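Local coordinates for PTS system, cellobiose-specific IIA component (Bacillus anthracis, PDB 3K1S), which relays phosphoryl groups, as the IIA component of the cellobiose phosphotransferase system, towards the sugar during its uptake, at the interface of chains A and B. Residues are numbered along the deposited sequence; one frame, centred on the assembly and turned at random. Chains: chain A/B, PTS system, cellobiose-specific IIA component.

Contact 1: the interface of chains A and B. Residues chain A 86, 89-90, 93-94; chain B 23, 87, 90-91, 94.
A:Thr90 meets B:Asn87 and B:Arg23 at a polar junction where helix 76-108 of chain A runs alongside helices 76-107 and 11-34 of chain B. Its hydroxyl, OG1, lies 2.5 Å from the amide oxygen OD1 of B:Asn87, tilted 17° from the carbonyl plane, and takes a second bond from NH2 of B:Arg23. As modelled, OD1 also faces the carbonyl O of A:Met86 at 3.1 Å. Both can only accept, so the amide orientation is doubtful; turned over, ND2 could donate to that carbonyl, with the hydroxyl then accepting. The arginine, extended from CG to NE, with CG anti to its backbone N (chi1 -164°), presents its guanidinium side-on to A:Glu93. NE and NH2 both grip OE1, each at 2.9 Å, with OE1 in the guanidinium plane; NE approaches OE1 on its syn lone pair, NH2 nearly along the C-O axis. CG2 of B:Val91 sits over the centre of one guanidinium face, 3.8 Å above it, and may limit its rotation. Packing is tighter among the leucines, where the CD1 methyls of A:Leu94 and B:Leu94 meet at 3.5 Å, the two side chains at about a right angle. The looser side is hydrated: a water 2.8 Å from O of A:Met86 also links OG1 of A:Thr90 and NH1 of B:Arg23. Salt bridge, shared hydroxyl and leucine pair probably help to hold neighbouring subunits in register in the trimer.

Contact 2: the interface of chains A and B. Residues chain A 97, 100; chain B 27, 30-31, 34, 102.
This is a helix-to-helix subunit interface dominated by charge, pinning helix 76-108 of chain A to helix 11-34 of the neighbouring chain B in the trimer. B:Lys34 reaches across with its ammonium between two acids of chain A. NZ lies 2.7 Å from the carboxylate OE1 of A:Glu97, arriving on the syn lone pair, and meets the anti lone pair of OD2 of A:Asp100 at 3.1 Å; both are salt bridges. A bend at chi3 (-77°) in the otherwise extended lysine chain turns its tip towards them. A water 2.6 Å from OD2 of A:Asp100 also contacts NZ, adding a hydrated link beside the direct bridge. A:Glu97 is itself bent at chi2 (-51°), and its aliphatic part slides past B:Leu30 in the opposite direction, CG being 3.4 Å from CD1 of the leucine. The methyl CE of B:Met27, a selenomethionine, adds a lighter touch on the same glutamate. OE2 of A:Glu97 faces OE1 of B:Gln31 at 3.0 Å; two acceptors meet there, so the amide is doubtful as built and, turned over, could donate to the carboxylate. Behind the lysine, the ring of B:Tyr102 has CA of B:Lys34 over one face, 4.1 Å above it, which backs the end of helix 11-34. The site thus ties the two chains by pairing opposite charges and probably favours correct alignment of the subunits.

Contact 1: the interface of chains A and B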
loop_
_atom_site.group_PDB
_atom_site.type_symbol
_atom_site.label_atom_id
_atom_site.label_comp_id
_atom_site.label_asym_id
_atom_site.label_seq_id
_atom_site.Cartn_x
_atom_site.Cartn_y
_atom_site.Cartn_z
HETATM N N MSE A 86 6.053 4.790 0.037
HETATM C CA MSE A 86 5.484 3.808 -0.881
HETATM C C MSE A 86 3.950 3.787 -0.848
HETATM O O MSE A 86 3.313 3.579 -1.883
HETATM C CB MSE A 86 6.065 2.408 -0.622
HETATM C CG MSE A 86 7.538 2.294 -1.011
HETATM SE SE MSE A 86 7.854 2.599 -2.932
HETATM C CE MSE A 86 7.316 0.836 -3.597
ATOM N N ILE A 89 2.558 6.826 -2.874
ATOM C CA ILE A 89 2.642 6.501 -4.294
ATOM C C ILE A 89 1.459 5.609 -4.707
ATOM O O ILE A 89 0.831 5.835 -5.742
ATOM C CB ILE A 89 4.015 5.839 -4.629
ATOM C CG1 ILE A 89 5.148 6.864 -4.490
ATOM C CG2 ILE A 89 4.017 5.231 -6.019
ATOM C CD1 ILE A 89 6.563 6.261 -4.396
ATOM N N THR A 90 1.156 4.603 -3.889
ATOM C CA THR A 90 0.047 3.695 -4.179
ATOM C C THR A 90 -1.295 4.417 -4.129
ATOM O O THR A 90 -2.129 4.236 -5.014
ATOM C CB THR A 90 0.051 2.470 -3.238
ATOM O OG1 THR A 90 1.193 1.660 -3.538
ATOM C CG2 THR A 90 -1.212 1.633 -3.418
ATOM N N GLU A 93 -1.728 6.758 -7.122
ATOM C CA GLU A 93 -1.961 5.967 -8.324
ATOM C C GLU A 93 -3.395 5.448 -8.402
ATOM O O GLU A 93 -3.993 5.426 -9.477
ATOM C CB GLU A 93 -0.961 4.806 -8.413
ATOM C CG GLU A 93 -1.021 4.037 -9.728
ATOM C CD GLU A 93 0.159 3.102 -9.946
ATOM O OE1 GLU A 93 0.810 2.697 -8.958
ATOM O OE2 GLU A 93 0.429 2.764 -11.121
ATOM N N LEU A 94 -3.946 5.025 -7.272
ATOM C CA LEU A 94 -5.311 4.501 -7.267
ATOM C C LEU A 94 -6.369 5.604 -7.227
ATOM O O LEU A 94 -7.443 5.463 -7.821
ATOM C CB LEU A 94 -5.504 3.490 -6.139
ATOM C CG LEU A 94 -4.643 2.228 -6.294
ATOM C CD1 LEU A 94 -4.779 1.331 -5.076
ATOM C CD2 LEU A 94 -4.988 1.460 -7.580
ATOM N N ARG B 23 3.028 -5.028 -10.844
ATOM C CA ARG B 23 2.322 -3.751 -10.730
ATOM C C ARG B 23 1.977 -3.189 -12.106
ATOM O O ARG B 23 0.855 -2.737 -12.342
ATOM C CB ARG B 23 3.174 -2.747 -9.949
ATOM C CG ARG B 23 2.413 -1.528 -9.437
ATOM C CD ARG B 23 3.396 -0.490 -8.929
ATOM N NE ARG B 23 2.743 0.638 -8.275
ATOM C CZ ARG B 23 2.820 0.907 -6.975
ATOM N NH1 ARG B 23 3.524 0.124 -6.166
ATOM N NH2 ARG B 23 2.191 1.965 -6.483
ATOM N N ASN B 87 3.145 -3.462 -1.931
ATOM C CA ASN B 87 2.353 -2.479 -2.672
ATOM C C ASN B 87 1.836 -3.013 -4.010
ATOM O O ASN B 87 0.734 -2.659 -4.437
ATOM C CB ASN B 87 3.116 -1.154 -2.859
ATOM C CG ASN B 87 3.097 -0.292 -1.602
ATOM O OD1 ASN B 87 2.300 0.640 -1.492
ATOM N ND2 ASN B 87 3.949 -0.628 -0.632
ATOM N N THR B 90 -1.161 -5.054 -3.332
ATOM C CA THR B 90 -2.250 -4.140 -3.020
ATOM C C THR B 90 -2.834 -3.506 -4.294
ATOM O O THR B 90 -4.054 -3.503 -4.484
ATOM C CB THR B 90 -1.787 -3.064 -2.008
ATOM O OG1 THR B 90 -1.478 -3.697 -0.756
ATOM C CG2 THR B 90 -2.871 -2.010 -1.781
ATOM N N VAL B 91 -1.964 -2.998 -5.166
ATOM C CA VAL B 91 -2.396 -2.471 -6.454
ATOM C C VAL B 91 -3.171 -3.527 -7.251
ATOM O O VAL B 91 -4.237 -3.240 -7.797
ATOM C CB VAL B 91 -1.203 -1.909 -7.286
ATOM C CG1 VAL B 91 -1.599 -1.707 -8.752
ATOM C CG2 VAL B 91 -0.700 -0.605 -6.683
ATOM N N LEU B 94 -6.794 -4.251 -5.796
ATOM C CA LEU B 94 -7.767 -3.173 -6.028
ATOM C C LEU B 94 -8.007 -2.917 -7.521
ATOM O O LEU B 94 -9.100 -2.517 -7.928
ATOM C CB LEU B 94 -7.350 -1.896 -5.293
ATOM C CG LEU B 94 -7.274 -2.028 -3.761
ATOM C CD1 LEU B 94 -6.738 -0.754 -3.122
ATOM C CD2 LEU B 94 -8.616 -2.403 -3.151
HETATM O O HOH W 1 4.336 1.850 -3.782
#

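Contact 2: the interface of chains A and B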
loop_
_atom_site.group_PDB
_atom_site.type_symbol
_atom_site.label_atom_id
_atom_site.label_comp_id
_atom_site.label_asym_id
_atom_site.label_seq_id
_atom_site.Cartn_x
_atom_site.Cartn_y
_atom_site.Cartn_z
ATOM N N GLU A 97 -7.395 6.625 -10.393
ATOM C CA GLU A 97 -8.341 5.670 -10.952
ATOM C C GLU A 97 -9.753 5.851 -10.409
ATOM O O GLU A 97 -10.725 5.658 -11.138
ATOM C CB GLU A 97 -7.844 4.235 -10.753
ATOM C CG GLU A 97 -6.576 3.908 -11.543
ATOM C CD GLU A 97 -6.677 4.263 -13.025
ATOM O OE1 GLU A 97 -7.777 4.134 -13.609
ATOM O OE2 GLU A 97 -5.646 4.669 -13.607
ATOM N N ASP A 100 -10.997 8.991 -12.360
ATOM C CA ASP A 100 -11.403 8.669 -13.730
ATOM C C ASP A 100 -12.751 7.973 -13.742
ATOM O O ASP A 100 -13.586 8.236 -14.609
ATOM C CB ASP A 100 -10.349 7.820 -14.446
ATOM C CG ASP A 100 -9.539 8.621 -15.454
ATOM O OD1 ASP A 100 -9.646 9.869 -15.469
ATOM O OD2 ASP A 100 -8.798 8.001 -16.247
HETATM N N MSE B 27 -1.873 -2.483 -13.723
HETATM C CA MSE B 27 -2.320 -1.175 -14.194
HETATM C C MSE B 27 -2.683 -1.214 -15.677
HETATM O O MSE B 27 -3.644 -0.561 -16.110
HETATM C CB MSE B 27 -1.259 -0.107 -13.926
HETATM C CG MSE B 27 -1.036 0.186 -12.447
HETATM SE SE MSE B 27 -2.696 0.614 -11.486
HETATM C CE MSE B 27 -3.122 2.308 -12.357
ATOM N N LEU B 30 -6.047 -2.620 -15.869
ATOM C CA LEU B 30 -7.030 -1.614 -15.490
ATOM C C LEU B 30 -7.332 -0.669 -16.648
ATOM O O LEU B 30 -8.488 -0.317 -16.872
ATOM C CB LEU B 30 -6.561 -0.830 -14.252
ATOM C CG LEU B 30 -7.615 -0.036 -13.469
ATOM C CD1 LEU B 30 -7.014 0.574 -12.208
ATOM C CD2 LEU B 30 -8.259 1.043 -14.339
ATOM N N GLN B 31 -6.303 -0.278 -17.396
ATOM C CA GLN B 31 -6.501 0.612 -18.550
ATOM C C GLN B 31 -7.269 -0.076 -19.685
ATOM O O GLN B 31 -8.127 0.545 -20.331
ATOM C CB GLN B 31 -5.174 1.193 -19.074
ATOM C CG GLN B 31 -4.302 1.912 -18.030
ATOM C CD GLN B 31 -5.057 2.917 -17.164
ATOM O OE1 GLN B 31 -4.738 3.094 -15.985
ATOM N NE2 GLN B 31 -6.052 3.581 -17.742
ATOM N N LYS B 34 -10.901 -0.158 -18.808
ATOM C CA LYS B 34 -11.420 1.194 -18.987
ATOM C C LYS B 34 -11.801 1.451 -20.445
ATOM O O LYS B 34 -12.786 2.139 -20.721
ATOM C CB LYS B 34 -10.353 2.196 -18.539
ATOM C CG LYS B 34 -10.848 3.602 -18.285
ATOM C CD LYS B 34 -9.690 4.517 -17.900
ATOM C CE LYS B 34 -9.257 4.312 -16.459
ATOM N NZ LYS B 34 -8.000 5.056 -16.162
ATOM N N TYR B 102 -15.829 -1.897 -13.914
ATOM C CA TYR B 102 -16.003 -1.521 -15.325
ATOM C C TYR B 102 -16.869 -2.533 -16.071
ATOM O O TYR B 102 -17.697 -2.152 -16.900
ATOM C CB TYR B 102 -14.665 -1.286 -16.042
ATOM C CG TYR B 102 -14.020 0.042 -15.699
ATOM C CD1 TYR B 102 -14.648 1.246 -16.013
ATOM C CD2 TYR B 102 -12.782 0.095 -15.060
ATOM C CE1 TYR B 102 -14.069 2.470 -15.689
ATOM C CE2 TYR B 102 -12.190 1.312 -14.743
ATOM C CZ TYR B 102 -12.839 2.493 -15.056
ATOM O OH TYR B 102 -12.261 3.702 -14.746
HETATM O O HOH W 2 -7.061 7.410 -18.158
#

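Contact 1 and contact 2 are neighbours along one subunit boundary, the centres of their C-alpha atoms about 13 Å apart. Both draw chain A's residues from helix 76-108, and both draw on helices 11-34 and 76-107 of chain B, but they share no residue. Contact 1 lies earlier on these helices and combines hydrocarbon with polar contacts; contact 2 continues towards the C-terminal end and leans on charge. In each, a basic side chain of helix 11-34 reaches one or more acids of the partner's last helix. This repeated pairing could help to set the register of adjacent subunits in the three-chain assembly.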